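Local coordinates for 4-hydroxybenzoyl-CoA thioesterase (Pseudomonas sp. CBS3, PDB 1LO7), which hydrolyses 4-hydroxybenzoyl-CoA to 4-hydroxybenzoate and coenzyme A, the last step in the degradation of 4-chlorobenzoate, at residues N37-C42 against R117-N122. Residues are numbered along the deposited sequence; the frame is centred on the assembly and turned at random.
Sequences NYFIKC and RVFAMN. With 4CO (4-hydroxyphenacyl coenzyme A), chain B.
Phe39 and Phe119 reach for each other from opposite directions and meet in a T-shaped stack that makes the close contact between helix 25-41 and strand 107-123. The edge of the Phe119 ring is turned toward the face of Phe39, with the centroids 5.4 Å apart and the planes at 63°. Phe119 CZ lies 3.9 Å from Phe39 CE1. In Phe119, CG stands anti to the carbonyl carbon (chi1 -80°), which carries CZ in toward the helix although the CB bond itself does not aim there. The rings bridge an 11.4 Å gap between Phe39 CA and Phe119 CA. Phe92 meets both of them, and Tyr136 adds a further ring beside Phe119, making a buried aromatic cluster. Arg117, extended from CG to NE, lies near the ligand: NH1 sits 3.6 Å from C6B of the hydroxyphenacyl ring, an atom at the guanidinium edge, in its plane. Salt bridges from NH2 to Asp32 and Glu115 and a hydrogen bond from NH1 to Thr59 O fix that group. Val118 CG1 packs against the ribose, 3.6 Å from O4D. The arrangement is that of the hot dog fold, a long helix packed against a curved antiparallel sheet, here beside the acyl-CoA site.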
loop_
_atom_site.group_PDB
_atom_site.type_symbol
_atom_site.label_atom_id
_atom_site.label_comp_id
_atom_site.label_asym_id
_atom_site.label_seq_id
_atom_site.Cartn_x
_atom_site.Cartn_y
_atom_site.Cartn_z
ATOM N N ASN A 37 0.669 18.280 -2.036
ATOM C CA ASN A 37 -0.335 19.055 -2.750
ATOM C C ASN A 37 -0.306 20.519 -2.278
ATOM O O ASN A 37 -0.513 21.486 -3.058
ATOM C CB ASN A 37 -1.747 18.442 -2.517
ATOM C CG ASN A 37 -2.832 19.273 -3.241
ATOM O OD1 ASN A 37 -2.945 19.210 -4.494
ATOM N ND2 ASN A 37 -3.595 20.052 -2.491
ATOM N N TYR A 38 -0.071 20.686 -0.961
ATOM C CA TYR A 38 -0.006 22.037 -0.385
ATOM C C TYR A 38 1.103 22.803 -1.061
ATOM O O TYR A 38 0.906 23.896 -1.552
ATOM C CB TYR A 38 0.320 21.918 1.116
ATOM C CG TYR A 38 0.597 23.236 1.781
ATOM C CD1 TYR A 38 -0.444 24.027 2.280
ATOM C CD2 TYR A 38 1.912 23.681 1.924
ATOM C CE1 TYR A 38 -0.182 25.249 2.907
ATOM C CE2 TYR A 38 2.201 24.898 2.547
ATOM C CZ TYR A 38 1.146 25.673 3.031
ATOM O OH TYR A 38 1.470 26.863 3.631
ATOM N N PHE A 39 2.300 22.218 -1.110
ATOM C CA PHE A 39 3.400 22.922 -1.735
ATOM C C PHE A 39 3.161 23.171 -3.228
ATOM O O PHE A 39 3.492 24.271 -3.715
ATOM C CB PHE A 39 4.721 22.142 -1.518
ATOM C CG PHE A 39 5.128 22.175 -0.064
ATOM C CD1 PHE A 39 5.366 23.405 0.538
ATOM C CD2 PHE A 39 5.259 21.016 0.714
ATOM C CE1 PHE A 39 5.740 23.495 1.880
ATOM C CE2 PHE A 39 5.619 21.089 2.065
ATOM C CZ PHE A 39 5.874 22.334 2.646
ATOM N N ILE A 40 2.611 22.157 -3.963
ATOM C CA ILE A 40 2.369 22.340 -5.404
ATOM C C ILE A 40 1.375 23.483 -5.635
ATOM O O ILE A 40 1.571 24.345 -6.523
ATOM C CB ILE A 40 1.892 21.054 -6.082
ATOM C CG1 ILE A 40 2.999 20.002 -6.142
ATOM C CG2 ILE A 40 1.295 21.316 -7.466
ATOM C CD1 ILE A 40 4.149 20.335 -7.099
ATOM N N LYS A 41 0.331 23.494 -4.816
ATOM C CA LYS A 41 -0.663 24.522 -4.956
ATOM C C LYS A 41 -0.106 25.859 -4.580
ATOM O O LYS A 41 -0.556 26.883 -5.087
ATOM C CB LYS A 41 -1.942 24.182 -4.204
ATOM C CG LYS A 41 -2.660 22.974 -4.835
ATOM C CD LYS A 41 -3.242 23.295 -6.223
ATOM C CE LYS A 41 -4.173 22.220 -6.778
ATOM N NZ LYS A 41 -3.518 20.918 -6.722
ATOM N N CYS A 42 0.866 25.861 -3.672
ATOM C CA CYS A 42 1.474 27.118 -3.265
ATOM C C CYS A 42 2.457 27.649 -4.321
ATOM O O CYS A 42 2.960 28.766 -4.210
ATOM C CB CYS A 42 2.130 27.053 -1.881
ATOM S SG CYS A 42 0.869 27.092 -0.584
ATOM N N ARG A 117 8.243 18.265 9.324
ATOM C CA ARG A 117 9.053 17.863 8.200
ATOM C C ARG A 117 10.183 18.854 7.974
ATOM O O ARG A 117 10.278 19.918 8.633
ATOM C CB ARG A 117 8.158 17.860 6.952
ATOM C CG ARG A 117 7.147 16.694 6.888
ATOM C CD ARG A 117 6.140 16.928 5.774
ATOM N NE ARG A 117 5.042 15.944 5.691
ATOM C CZ ARG A 117 5.051 14.894 4.868
ATOM N NH1 ARG A 117 6.096 14.598 4.061
ATOM N NH2 ARG A 117 3.963 14.118 4.864
ATOM N N VAL A 118 11.036 18.504 7.016
ATOM C CA VAL A 118 12.153 19.379 6.666
ATOM C C VAL A 118 12.386 19.263 5.209
ATOM O O VAL A 118 12.057 18.238 4.616
ATOM C CB VAL A 118 13.437 18.929 7.310
ATOM C CG1 VAL A 118 13.330 18.985 8.824
ATOM C CG2 VAL A 118 13.865 17.548 6.812
ATOM N N PHE A 119 12.953 20.332 4.625
ATOM C CA PHE A 119 13.346 20.319 3.216
ATOM C C PHE A 119 14.675 19.613 3.248
ATOM O O PHE A 119 15.450 19.852 4.142
ATOM C CB PHE A 119 13.496 21.701 2.589
ATOM C CG PHE A 119 12.134 22.240 2.213
ATOM C CD1 PHE A 119 11.573 21.969 0.968
ATOM C CD2 PHE A 119 11.405 22.997 3.130
ATOM C CE1 PHE A 119 10.329 22.488 0.624
ATOM C CE2 PHE A 119 10.153 23.515 2.797
ATOM C CZ PHE A 119 9.611 23.245 1.541
ATOM N N ALA A 120 14.933 18.701 2.318
ATOM C CA ALA A 120 16.192 18.021 2.429
ATOM C C ALA A 120 16.830 17.758 1.092
ATOM O O ALA A 120 16.220 17.890 0.044
ATOM C CB ALA A 120 15.995 16.663 3.117
ATOM N N MET A 121 18.085 17.328 1.200
ATOM C CA MET A 121 18.882 16.973 0.058
ATOM C C MET A 121 19.461 15.629 0.316
ATOM O O MET A 121 19.552 15.221 1.458
ATOM C CB MET A 121 19.886 18.066 -0.231
ATOM C CG MET A 121 19.033 19.211 -0.731
ATOM S SD MET A 121 20.052 20.508 -1.331
ATOM C CE MET A 121 21.451 20.112 -0.246
ATOM N N ASN A 122 19.823 14.934 -0.747
ATOM C CA ASN A 122 20.472 13.629 -0.643
ATOM C C ASN A 122 21.935 13.861 -1.024
ATOM O O ASN A 122 22.211 14.158 -2.171
ATOM C CB ASN A 122 19.896 12.507 -1.532
ATOM C CG ASN A 122 18.801 11.777 -0.784
ATOM O OD1 ASN A 122 18.849 11.628 0.451
ATOM N ND2 ASN A 122 17.800 11.341 -1.538
HETATM N N1A 4CO B . 10.878 16.232 16.637
HETATM C C2A 4CO B . 10.904 17.551 16.276
HETATM N N3A 4CO B . 11.739 18.135 15.457
HETATM C C4A 4CO B . 12.632 17.267 14.937
HETATM C C5A 4CO B . 12.734 15.916 15.220
HETATM C C6A 4CO B . 11.793 15.380 16.113
HETATM N N6A 4CO B . 11.778 14.109 16.454
HETATM N N7A 4CO B . 13.788 15.337 14.519
HETATM C C8A 4CO B . 14.325 16.351 13.828
HETATM N N9A 4CO B . 13.679 17.537 14.063
HETATM C C1D 4CO B . 14.030 18.870 13.564
HETATM C C2D 4CO B . 15.301 19.401 14.219
HETATM O O2D 4CO B . 15.045 19.924 15.524
HETATM C C3D 4CO B . 15.629 20.523 13.249
HETATM O O3D 4CO B . 14.659 21.537 13.327
HETATM P P3D 4CO B . 15.048 23.063 13.459
HETATM O O7A 4CO B . 15.303 23.303 14.864
HETATM O O8A 4CO B . 16.221 23.355 12.629
HETATM O O9A 4CO B . 13.826 23.885 12.964
HETATM C C4D 4CO B . 15.359 19.792 11.938
HETATM O O4D 4CO B . 14.423 18.717 12.259
HETATM C C5D 4CO B . 16.547 19.289 11.173
HETATM O O5D 4CO B . 17.124 18.218 11.924
HETATM P P1A 4CO B . 18.692 18.226 12.163
HETATM O O1A 4CO B . 18.884 17.135 13.131
HETATM O O2A 4CO B . 19.173 19.501 12.644
HETATM O O3A 4CO B . 19.407 17.967 10.844
HETATM P P2A 4CO B . 19.888 16.603 10.151
HETATM O O4A 4CO B . 20.332 16.975 8.790
HETATM O O5A 4CO B . 21.020 16.076 10.910
HETATM O O6A 4CO B . 18.780 15.391 10.263
HETATM C CBP 4CO B . 17.281 14.178 8.940
HETATM C CCP 4CO B . 17.586 15.551 9.543
HETATM C CDP 4CO B . 18.437 13.693 8.049
HETATM C CEP 4CO B . 15.957 14.224 8.189
HETATM C CAP 4CO B . 17.286 13.084 10.021
HETATM O OAP 4CO B . 16.342 13.400 11.046
HETATM C C9P 4CO B . 16.693 11.784 9.481
HETATM O O9P 4CO B . 17.264 11.170 8.605
HETATM N N8P 4CO B . 15.394 11.382 9.987
HETATM C C7P 4CO B . 14.822 10.261 9.232
HETATM C C6P 4CO B . 13.937 10.742 8.073
HETATM C C5P 4CO B . 13.098 9.561 7.573
HETATM O O5P 4CO B . 13.600 8.509 7.190
HETATM N N4P 4CO B . 11.681 9.837 7.581
HETATM C C3P 4CO B . 10.822 8.714 7.232
HETATM C C2P 4CO B . 10.841 8.437 5.752
HETATM S S1P 4CO B . 10.976 9.898 4.722
HETATM O O1B 4CO B . 8.151 9.317 3.189
HETATM C C1B 4CO B . 9.147 9.899 2.797
HETATM C C2B 4CO B . 9.011 11.193 2.117
HETATM C C3B 4CO B . 10.178 11.849 1.655
HETATM C C4B 4CO B . 10.064 13.067 0.988
HETATM C C5B 4CO B . 8.786 13.618 0.756
HETATM O O2B 4CO B . 8.644 14.817 0.026
HETATM C C6B 4CO B . 7.625 12.960 1.248
HETATM C C7B 4CO B . 7.739 11.735 1.933
HETATM C CB 4CO B . 10.502 9.344 3.036
#